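Local coordinates for protein taurine:2-oxoglutarate aminotransferase (Bifidobacterium kashiwanohense PV20-2, PDB 6JIX) that probably transfers the amino group of taurine to 2-oxoglutarate, as a class-III aminotransferase that binds pyridoxal 5'-phosphate, at residues I136-R141 against S151-D156; D156-A161 against F410-N415; Q397-L402 against T414-C419. All coordinates share one frame; numbering follows the deposited sequence.

Contact 1 of 3, residues I136-R141 against S151-D156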
loop_
_atom_site.group_PDB
_atom_site.type_symbol
_atom_site.label_atom_id
_atom_site.label_comp_id
_atom_site.label_asym_id
_atom_site.label_seq_id
_atom_site.Cartn_x
_atom_site.Cartn_y
_atom_site.Cartn_z
ATOM N N ILE A 136 10.117 -6.396 -18.083
ATOM C CA ILE A 136 10.507 -6.925 -16.778
ATOM C C ILE A 136 10.494 -8.446 -16.876
ATOM O O ILE A 136 9.473 -9.033 -17.257
ATOM C CB ILE A 136 9.552 -6.476 -15.656
ATOM C CG1 ILE A 136 9.492 -4.948 -15.533
ATOM C CG2 ILE A 136 9.917 -7.183 -14.345
ATOM C CD1 ILE A 136 10.774 -4.289 -15.045
ATOM N N PHE A 137 11.618 -9.081 -16.542
ATOM C CA PHE A 137 11.673 -10.532 -16.386
ATOM C C PHE A 137 11.444 -10.904 -14.926
ATOM O O PHE A 137 12.009 -10.280 -14.016
ATOM C CB PHE A 137 13.034 -11.081 -16.841
ATOM C CG PHE A 137 13.091 -11.469 -18.298
ATOM C CD1 PHE A 137 12.647 -10.602 -19.282
ATOM C CD2 PHE A 137 13.602 -12.697 -18.680
ATOM C CE1 PHE A 137 12.693 -10.960 -20.627
ATOM C CE2 PHE A 137 13.661 -13.065 -20.031
ATOM C CZ PHE A 137 13.200 -12.192 -21.007
ATOM N N SER A 138 10.643 -11.944 -14.697
ATOM C CA SER A 138 10.490 -12.449 -13.337
ATOM C C SER A 138 10.154 -13.931 -13.380
ATOM O O SER A 138 9.758 -14.471 -14.420
ATOM C CB SER A 138 9.426 -11.681 -12.551
ATOM O OG SER A 138 8.243 -11.534 -13.299
ATOM N N CYS A 139 10.299 -14.579 -12.223
ATOM C CA CYS A 139 10.208 -16.031 -12.156
ATOM C C CYS A 139 8.761 -16.485 -12.055
ATOM O O CYS A 139 7.937 -15.843 -11.393
ATOM C CB CYS A 139 10.978 -16.569 -10.955
ATOM S SG CYS A 139 12.650 -15.990 -10.813
ATOM N N TYR A 140 8.468 -17.621 -12.697
ATOM C CA TYR A 140 7.161 -18.258 -12.546
ATOM C C TYR A 140 6.922 -18.699 -11.103
ATOM O O TYR A 140 5.801 -18.593 -10.593
ATOM C CB TYR A 140 7.051 -19.460 -13.489
ATOM C CG TYR A 140 6.576 -19.140 -14.889
ATOM C CD1 TYR A 140 5.348 -18.535 -15.110
ATOM C CD2 TYR A 140 7.354 -19.456 -16.000
ATOM C CE1 TYR A 140 4.912 -18.242 -16.414
ATOM C CE2 TYR A 140 6.923 -19.173 -17.300
ATOM C CZ TYR A 140 5.703 -18.572 -17.504
ATOM O OH TYR A 140 5.273 -18.287 -18.792
ATOM N N ARG A 141 7.963 -19.190 -10.425
ATOM C CA ARG A 141 7.848 -19.601 -9.023
ATOM C C ARG A 141 8.218 -18.409 -8.147
ATOM O O ARG A 141 9.328 -18.294 -7.617
ATOM C CB ARG A 141 8.742 -20.798 -8.738
ATOM C CG ARG A 141 8.155 -22.154 -9.057
ATOM C CD ARG A 141 9.284 -23.182 -9.185
ATOM N NE ARG A 141 8.809 -24.539 -9.440
ATOM C CZ ARG A 141 9.429 -25.411 -10.229
ATOM N NH1 ARG A 141 10.553 -25.071 -10.839
ATOM N NH2 ARG A 141 8.930 -26.629 -10.399
ATOM N N SER A 151 1.296 -8.109 -9.366
ATOM C CA SER A 151 0.684 -9.403 -9.641
ATOM C C SER A 151 1.015 -9.884 -11.045
ATOM O O SER A 151 1.214 -11.086 -11.255
ATOM C CB SER A 151 -0.832 -9.334 -9.440
ATOM O OG SER A 151 -1.390 -10.637 -9.397
ATOM N N ASN A 152 1.090 -8.969 -12.020
ATOM C CA ASN A 152 1.579 -9.362 -13.336
ATOM C C ASN A 152 3.023 -9.842 -13.248
ATOM O O ASN A 152 3.421 -10.778 -13.955
ATOM C CB ASN A 152 1.448 -8.206 -14.330
ATOM C CG ASN A 152 0.129 -8.224 -15.068
ATOM O OD1 ASN A 152 -0.046 -8.934 -16.070
ATOM N ND2 ASN A 152 -0.813 -7.445 -14.577
ATOM N N ALA A 153 3.820 -9.230 -12.367
ATOM C CA ALA A 153 5.189 -9.694 -12.186
ATOM C C ALA A 153 5.255 -11.010 -11.417
ATOM O O ALA A 153 6.231 -11.756 -11.571
ATOM C CB ALA A 153 6.019 -8.627 -11.471
ATOM N N SER A 154 4.234 -11.324 -10.621
ATOM C CA SER A 154 4.236 -12.546 -9.824
ATOM C C SER A 154 3.993 -13.776 -10.689
ATOM O O SER A 154 3.227 -13.734 -11.661
ATOM C CB SER A 154 3.181 -12.461 -8.730
ATOM O OG SER A 154 3.533 -11.424 -7.847
ATOM N N GLY A 155 4.653 -14.875 -10.326
ATOM C CA GLY A 155 4.533 -16.128 -11.053
ATOM C C GLY A 155 3.358 -17.012 -10.677
ATOM O O GLY A 155 2.741 -17.631 -11.561
ATOM N N ASP A 156 3.026 -17.097 -9.386
ATOM C CA ASP A 156 2.056 -18.109 -8.990
ATOM C C ASP A 156 0.643 -17.695 -9.422
ATOM O O ASP A 156 0.383 -16.560 -9.840
ATOM C CB ASP A 156 2.157 -18.429 -7.485
ATOM C CG ASP A 156 1.672 -17.290 -6.560
ATOM O OD1 ASP A 156 2.222 -17.183 -5.430
ATOM O OD2 ASP A 156 0.741 -16.527 -6.935
#

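Contact 2 of 3, residues D156-A161 against F410-N415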
loop_
_atom_site.group_PDB
_atom_site.type_symbol
_atom_site.label_atom_id
_atom_site.label_comp_id
_atom_site.label_asym_id
_atom_site.label_seq_id
_atom_site.Cartn_x
_atom_site.Cartn_y
_atom_site.Cartn_z
ATOM N N ASP A 156 3.026 -17.097 -9.386
ATOM C CA ASP A 156 2.056 -18.109 -8.990
ATOM C C ASP A 156 0.643 -17.695 -9.422
ATOM O O ASP A 156 0.383 -16.560 -9.840
ATOM C CB ASP A 156 2.157 -18.429 -7.485
ATOM C CG ASP A 156 1.672 -17.290 -6.560
ATOM O OD1 ASP A 156 2.222 -17.183 -5.430
ATOM O OD2 ASP A 156 0.741 -16.527 -6.935
ATOM N N TRP A 157 -0.275 -18.659 -9.324
ATOM C CA TRP A 157 -1.578 -18.570 -9.968
ATOM C C TRP A 157 -2.448 -17.437 -9.440
ATOM O O TRP A 157 -3.487 -17.156 -10.043
ATOM C CB TRP A 157 -2.307 -19.911 -9.820
ATOM C CG TRP A 157 -2.356 -20.470 -8.399
ATOM C CD1 TRP A 157 -1.566 -21.457 -7.879
ATOM C CD2 TRP A 157 -3.264 -20.091 -7.350
ATOM N NE1 TRP A 157 -1.911 -21.700 -6.571
ATOM C CE2 TRP A 157 -2.952 -20.881 -6.223
ATOM C CE3 TRP A 157 -4.306 -19.165 -7.256
ATOM C CZ2 TRP A 157 -3.643 -20.770 -5.018
ATOM C CZ3 TRP A 157 -4.988 -19.048 -6.047
ATOM C CH2 TRP A 157 -4.652 -19.846 -4.948
ATOM N N ARG A 158 -2.064 -16.778 -8.346
ATOM C CA ARG A 158 -2.824 -15.615 -7.896
ATOM C C ARG A 158 -2.796 -14.477 -8.909
ATOM O O ARG A 158 -3.588 -13.531 -8.783
ATOM C CB ARG A 158 -2.299 -15.154 -6.538
ATOM C CG ARG A 158 -2.616 -16.140 -5.404
ATOM C CD ARG A 158 -2.124 -15.618 -4.086
ATOM N NE ARG A 158 -0.705 -15.895 -3.915
ATOM C CZ ARG A 158 -0.031 -15.644 -2.800
ATOM N NH1 ARG A 158 -0.651 -15.096 -1.765
ATOM N NH2 ARG A 158 1.259 -15.945 -2.721
ATOM N N ARG A 159 -1.884 -14.537 -9.886
ATOM C CA ARG A 159 -1.842 -13.597 -11.000
ATOM C C ARG A 159 -3.013 -13.768 -11.981
ATOM O O ARG A 159 -3.383 -12.798 -12.653
ATOM C CB ARG A 159 -0.504 -13.764 -11.735
ATOM C CG ARG A 159 -0.566 -13.527 -13.239
ATOM C CD ARG A 159 0.820 -13.345 -13.807
ATOM N NE ARG A 159 1.587 -14.570 -13.657
ATOM C CZ ARG A 159 1.549 -15.583 -14.517
ATOM N NH1 ARG A 159 0.784 -15.507 -15.596
ATOM N NH2 ARG A 159 2.277 -16.675 -14.300
ATOM N N PHE A 160 -3.618 -14.964 -12.065
ATOM C CA PHE A 160 -4.624 -15.226 -13.092
ATOM C C PHE A 160 -5.816 -14.278 -12.948
ATOM O O PHE A 160 -6.360 -13.784 -13.951
ATOM C CB PHE A 160 -5.075 -16.692 -13.042
ATOM C CG PHE A 160 -3.962 -17.690 -13.240
ATOM C CD1 PHE A 160 -2.683 -17.280 -13.625
ATOM C CD2 PHE A 160 -4.192 -19.045 -13.043
ATOM C CE1 PHE A 160 -1.638 -18.213 -13.793
ATOM C CE2 PHE A 160 -3.166 -19.985 -13.209
ATOM C CZ PHE A 160 -1.879 -19.570 -13.578
ATOM N N ALA A 161 -6.262 -14.041 -11.708
ATOM C CA ALA A 161 -7.347 -13.090 -11.486
ATOM C C ALA A 161 -6.949 -11.699 -11.950
ATOM O O ALA A 161 -7.712 -11.030 -12.655
ATOM C CB ALA A 161 -7.749 -13.065 -10.011
ATOM N N PHE A 410 1.764 -21.950 8.185
ATOM C CA PHE A 410 1.039 -22.013 6.926
ATOM C C PHE A 410 1.983 -22.568 5.878
ATOM O O PHE A 410 3.174 -22.757 6.123
ATOM C CB PHE A 410 0.493 -20.636 6.507
ATOM C CG PHE A 410 1.537 -19.723 5.898
ATOM C CD1 PHE A 410 2.458 -19.052 6.704
ATOM C CD2 PHE A 410 1.600 -19.533 4.519
ATOM C CE1 PHE A 410 3.434 -18.213 6.143
ATOM C CE2 PHE A 410 2.573 -18.692 3.951
ATOM C CZ PHE A 410 3.487 -18.035 4.760
ATOM N N GLY A 411 1.437 -22.805 4.691
ATOM C CA GLY A 411 2.246 -23.234 3.568
ATOM C C GLY A 411 1.535 -22.868 2.286
ATOM O O GLY A 411 0.395 -22.402 2.293
ATOM N N ARG A 412 2.254 -23.031 1.184
ATOM C CA ARG A 412 1.674 -22.940 -0.147
ATOM C C ARG A 412 2.018 -24.210 -0.901
ATOM O O ARG A 412 2.973 -24.918 -0.565
ATOM C CB ARG A 412 2.166 -21.699 -0.903
ATOM C CG ARG A 412 1.517 -20.399 -0.380
ATOM C CD ARG A 412 1.645 -19.255 -1.369
ATOM N NE ARG A 412 0.907 -19.528 -2.596
ATOM C CZ ARG A 412 -0.349 -19.156 -2.800
ATOM N NH1 ARG A 412 -1.010 -18.480 -1.864
ATOM N NH2 ARG A 412 -0.941 -19.461 -3.941
ATOM N N GLU A 413 1.196 -24.537 -1.889
ATOM C CA GLU A 413 1.468 -25.684 -2.759
ATOM C C GLU A 413 1.628 -26.933 -1.895
ATOM O O GLU A 413 0.665 -27.316 -1.205
ATOM C CB GLU A 413 2.675 -25.346 -3.641
ATOM C CG GLU A 413 2.405 -24.327 -4.738
ATOM C CD GLU A 413 0.945 -24.288 -5.173
ATOM O OE1 GLU A 413 0.351 -25.364 -5.454
ATOM O OE2 GLU A 413 0.394 -23.169 -5.238
ATOM N N THR A 414 2.778 -27.605 -1.917
ATOM C CA THR A 414 2.989 -28.893 -1.270
ATOM C C THR A 414 3.914 -28.758 -0.064
ATOM O O THR A 414 4.536 -29.743 0.349
ATOM C CB THR A 414 3.550 -29.917 -2.282
ATOM O OG1 THR A 414 3.222 -31.255 -1.896
ATOM C CG2 THR A 414 5.069 -29.838 -2.413
ATOM N N ASN A 415 4.010 -27.551 0.512
ATOM C CA ASN A 415 5.002 -27.252 1.538
ATOM C C ASN A 415 4.374 -26.867 2.861
ATOM O O ASN A 415 3.264 -26.331 2.925
ATOM C CB ASN A 415 5.931 -26.129 1.107
ATOM C CG ASN A 415 6.496 -26.372 -0.252
ATOM O OD1 ASN A 415 6.003 -25.831 -1.255
ATOM N ND2 ASN A 415 7.502 -27.238 -0.319
#

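Contact 3 of 3, residues Q397-L402 against T414-C419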
loop_
_atom_site.group_PDB
_atom_site.type_symbol
_atom_site.label_atom_id
_atom_site.label_comp_id
_atom_site.label_asym_id
_atom_site.label_seq_id
_atom_site.Cartn_x
_atom_site.Cartn_y
_atom_site.Cartn_z
ATOM N N GLN A 397 -5.604 -29.496 5.806
ATOM C CA GLN A 397 -5.801 -30.537 6.813
ATOM C C GLN A 397 -4.579 -30.675 7.719
ATOM O O GLN A 397 -4.700 -30.714 8.949
ATOM C CB GLN A 397 -6.065 -31.859 6.101
ATOM C CG GLN A 397 -7.169 -32.711 6.635
ATOM C CD GLN A 397 -7.418 -33.900 5.726
ATOM O OE1 GLN A 397 -7.597 -33.744 4.510
ATOM N NE2 GLN A 397 -7.373 -35.103 6.300
ATOM N N ILE A 398 -3.389 -30.775 7.111
ATOM C CA ILE A 398 -2.138 -30.883 7.863
ATOM C C ILE A 398 -1.885 -29.622 8.676
ATOM O O ILE A 398 -1.463 -29.682 9.840
ATOM C CB ILE A 398 -0.966 -31.139 6.901
ATOM C CG1 ILE A 398 -1.267 -32.298 5.955
ATOM C CG2 ILE A 398 0.322 -31.324 7.686
ATOM C CD1 ILE A 398 -0.193 -32.494 4.916
ATOM N N MET A 399 -2.117 -28.460 8.063
ATOM C CA MET A 399 -1.937 -27.193 8.756
ATOM C C MET A 399 -2.864 -27.100 9.959
ATOM O O MET A 399 -2.504 -26.487 10.970
ATOM C CB MET A 399 -2.181 -26.039 7.782
ATOM C CG MET A 399 -0.947 -25.199 7.430
ATOM S SD MET A 399 0.565 -26.109 7.072
ATOM C CE MET A 399 0.430 -26.315 5.287
ATOM N N ALA A 400 -4.051 -27.714 9.870
ATOM C CA ALA A 400 -5.014 -27.706 10.971
ATOM C C ALA A 400 -4.650 -28.716 12.055
ATOM O O ALA A 400 -4.812 -28.433 13.245
ATOM C CB ALA A 400 -6.415 -27.988 10.440
ATOM N N LYS A 401 -4.187 -29.908 11.669
ATOM C CA LYS A 401 -3.677 -30.841 12.668
ATOM C C LYS A 401 -2.553 -30.188 13.472
ATOM O O LYS A 401 -2.473 -30.355 14.699
ATOM C CB LYS A 401 -3.227 -32.149 11.992
ATOM N N LEU A 402 -1.687 -29.424 12.799
ATOM C CA LEU A 402 -0.631 -28.678 13.481
ATOM C C LEU A 402 -1.196 -27.571 14.367
ATOM O O LEU A 402 -0.769 -27.401 15.515
ATOM C CB LEU A 402 0.315 -28.082 12.450
ATOM C CG LEU A 402 1.342 -29.025 11.843
ATOM C CD1 LEU A 402 1.966 -28.340 10.641
ATOM C CD2 LEU A 402 2.396 -29.383 12.871
ATOM N N THR A 414 2.778 -27.605 -1.917
ATOM C CA THR A 414 2.989 -28.893 -1.270
ATOM C C THR A 414 3.914 -28.758 -0.064
ATOM O O THR A 414 4.536 -29.743 0.349
ATOM C CB THR A 414 3.550 -29.917 -2.282
ATOM O OG1 THR A 414 3.222 -31.255 -1.896
ATOM C CG2 THR A 414 5.069 -29.838 -2.413
ATOM N N ASN A 415 4.010 -27.551 0.512
ATOM C CA ASN A 415 5.002 -27.252 1.538
ATOM C C ASN A 415 4.374 -26.867 2.861
ATOM O O ASN A 415 3.264 -26.331 2.925
ATOM C CB ASN A 415 5.931 -26.129 1.107
ATOM C CG ASN A 415 6.496 -26.372 -0.252
ATOM O OD1 ASN A 415 6.003 -25.831 -1.255
ATOM N ND2 ASN A 415 7.502 -27.238 -0.319
ATOM N N ILE A 416 5.126 -27.156 3.916
ATOM C CA ILE A 416 4.917 -26.595 5.238
ATOM C C ILE A 416 6.082 -25.662 5.513
ATOM O O ILE A 416 7.248 -26.055 5.381
ATOM C CB ILE A 416 4.806 -27.683 6.319
ATOM C CG1 ILE A 416 3.811 -28.763 5.881
ATOM C CG2 ILE A 416 4.329 -27.060 7.599
ATOM C CD1 ILE A 416 3.614 -29.876 6.869
ATOM N N ASN A 417 5.770 -24.421 5.859
ATOM C CA ASN A 417 6.806 -23.494 6.277
ATOM C C ASN A 417 7.096 -23.671 7.754
ATOM O O ASN A 417 6.208 -23.995 8.550
ATOM C CB ASN A 417 6.390 -22.043 6.026
ATOM C CG ASN A 417 6.119 -21.764 4.565
ATOM O OD1 ASN A 417 6.827 -22.269 3.692
ATOM N ND2 ASN A 417 5.096 -20.950 4.286
ATOM N N ILE A 418 8.352 -23.446 8.120
ATOM C CA ILE A 418 8.728 -23.261 9.508
ATOM C C ILE A 418 9.605 -22.016 9.529
ATOM O O ILE A 418 10.770 -22.054 9.120
ATOM C CB ILE A 418 9.432 -24.478 10.107
ATOM C CG1 ILE A 418 8.509 -25.699 10.026
ATOM C CG2 ILE A 418 9.773 -24.202 11.559
ATOM C CD1 ILE A 418 8.769 -26.615 8.802
ATOM N N CYS A 419 9.027 -20.895 9.962
ATOM C CA CYS A 419 9.700 -19.598 9.986
ATOM C C CYS A 419 9.355 -18.920 11.302
ATOM O O CYS A 419 8.629 -17.916 11.335
ATOM C CB CYS A 419 9.267 -18.742 8.796
ATOM S SG CYS A 419 9.422 -19.540 7.195
#

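Contact 1 of 3, residues I136-R141 against S151-D156
Ser138, on strand 135-139, faces Ala153 at the C-terminal end of helix 148-153, their CA atoms 6.1 Å apart; beyond this pair the chain leaves helical geometry at Ser154 and runs close by Tyr140. The strand lies inside the mixed seven-stranded sheet of the large domain of fold-type-I aminotransferases, where Ser138 also shares backbone bonding with Val172 of the neighbouring strand. One side-chain bond carries the contact. Ser138 places OG between its own backbone N and carbonyl carbon (chi1 48°), and from there the hydroxyl donates to Ala153 O at 2.7 Å. It arrives in the carbonyl plane on a lone pair, with a C=O...OG angle of 129°. The Ala153 methyl, CB, which also touches Phe171, comes within 4.1 Å of Ser138 OG. An alanine in place of Ser138 would probably leave Ala153 O without its hydroxyl donor and open a small gap between strand and helix end. Further along, Gly155 CA approaches Cys139 O at 3.4 Å in a CA-H...O contact; Cys139 O also accepts from Ser142 OG. The carbonyl of the same glycine, Gly155 O, sits near the plane of the Tyr140 ring, at its edge, 4.5 Å from Tyr140 CD1, while accepting a hydrogen bond from Arg159 NH2.

Contact 2 of 3, residues D156-A161 against F410-N415
Arg158 and Arg412 meet tip to tip, and their guanidinium groups stack almost flat, planes 6° apart and centres 3.5 Å apart. Arg412 NH1 lies over the middle of the Arg158 group, 3.1 Å from Arg158 CZ. Each side chain is bent at chi3 (65° in Arg412), which turns NE aside from the preceding carbons.

Two like charges this close are probably balanced by the carboxylate of Asp156. Its OD1 accepts a nearly straight bond from Arg158 NH2 at 3.1 Å, on the syn side and in the guanidinium plane, as part of a salt bridge; Arg158 NE adds a weak bond to OD2. Toward Arg412 the same OD1 forms a long salt bridge, 3.9 Å from NE and over the guanidinium face, so that charge alone links them. Asn225 ND2 also donates to OD1, and OD2 caps Arg158 N within the type I turn that Arg159 N closes on Asp156 O.

A separate hydrogen bond joins the indole to the far loop: Trp157 NE1 donates to the syn lone pair of Glu413 OE2 at 3.0 Å (N-H...O angle 146°), with ring and carboxylate nearly perpendicular. His389 N holds the other oxygen, OE1. Arg412 NH2 approaches the ring obliquely, 3.2 Å from Trp157 CZ2, and Gln309 of the second subunit packs on Trp157.

Arg158 makes cation-pi contacts with Tyr143 and with glutamate-binding Trp23, and its side chain at its nearest is about 5 Å from a bound glutamate and about 6 Å from the cofactor, placing this charged network beside the active site of a class-III aminotransferase.

Contact 3 of 3, residues Q397-L402 against T414-C419
Ile416 holds CG2 anti to its backbone N and stretches its other branch fully (chi2 -180°), which sends two methyls to different residues of helix 397-402; Met399 answers with a chain bent at chi2 (44°) and again at chi3, which fold SD and then CE round toward the strand. CG2 of Ile416 receives two neighbours: Met399 SD at 3.9 Å, from a side chain sliding past in the opposite direction, and Leu402 CD1 at 4.1 Å, from one reaching toward Ile416 tip to tip. CD1 of Ile416 instead touches Ile398 CG2 at 3.7 Å, where the two isoleucines cross at about a right angle. The Met399 methyl goes beyond Ile416 to the backbone, with CE 3.7 Å from Asn415 O.

Strand 415-418 is an outer strand of the antiparallel three-stranded sheet in the C-terminal small domain of the fold-type-I aminotransferases, bonded through Ile416 to Leu373 of strand 370-376. Helix 395-404 runs beside it: the axes of the two short segments come within 10.1 Å of each other, and their directions differ by 35°. Ile398 and Leu402, one helical turn apart, also rest on Val439 of helix 426-447, so helix 395-404 has apolar contacts with both strand 415-418 and helix 426-447. Ile416 further touches Ile375 and Thr409. Thr409, which binds glutamate, donates from OG1 to Asn417 O, while the Met399 side chain comes within about 6 Å of a bound glutamate.

Along the chain contact 1 closes before contact 2 opens, the two sharing Asp156, with their centres 12 Å apart; Arg159 ties them through a probable hydrogen bond from NE to Ser154 O at 2.7 Å. Contact 2 then spans some 250 residues to the loop before strand 415-418, where it shares Thr414 and Asn415 with contact 3, 14 Å away between centres. Contacts 1 and 3 have centres 25 Å apart and do not touch. The series thus leads from the seven-stranded sheet of the large domain, through the charged network near cofactor and glutamate, to the small three-stranded sheet, and contact 2 is the one that bridges the two sheet regions beside the active site.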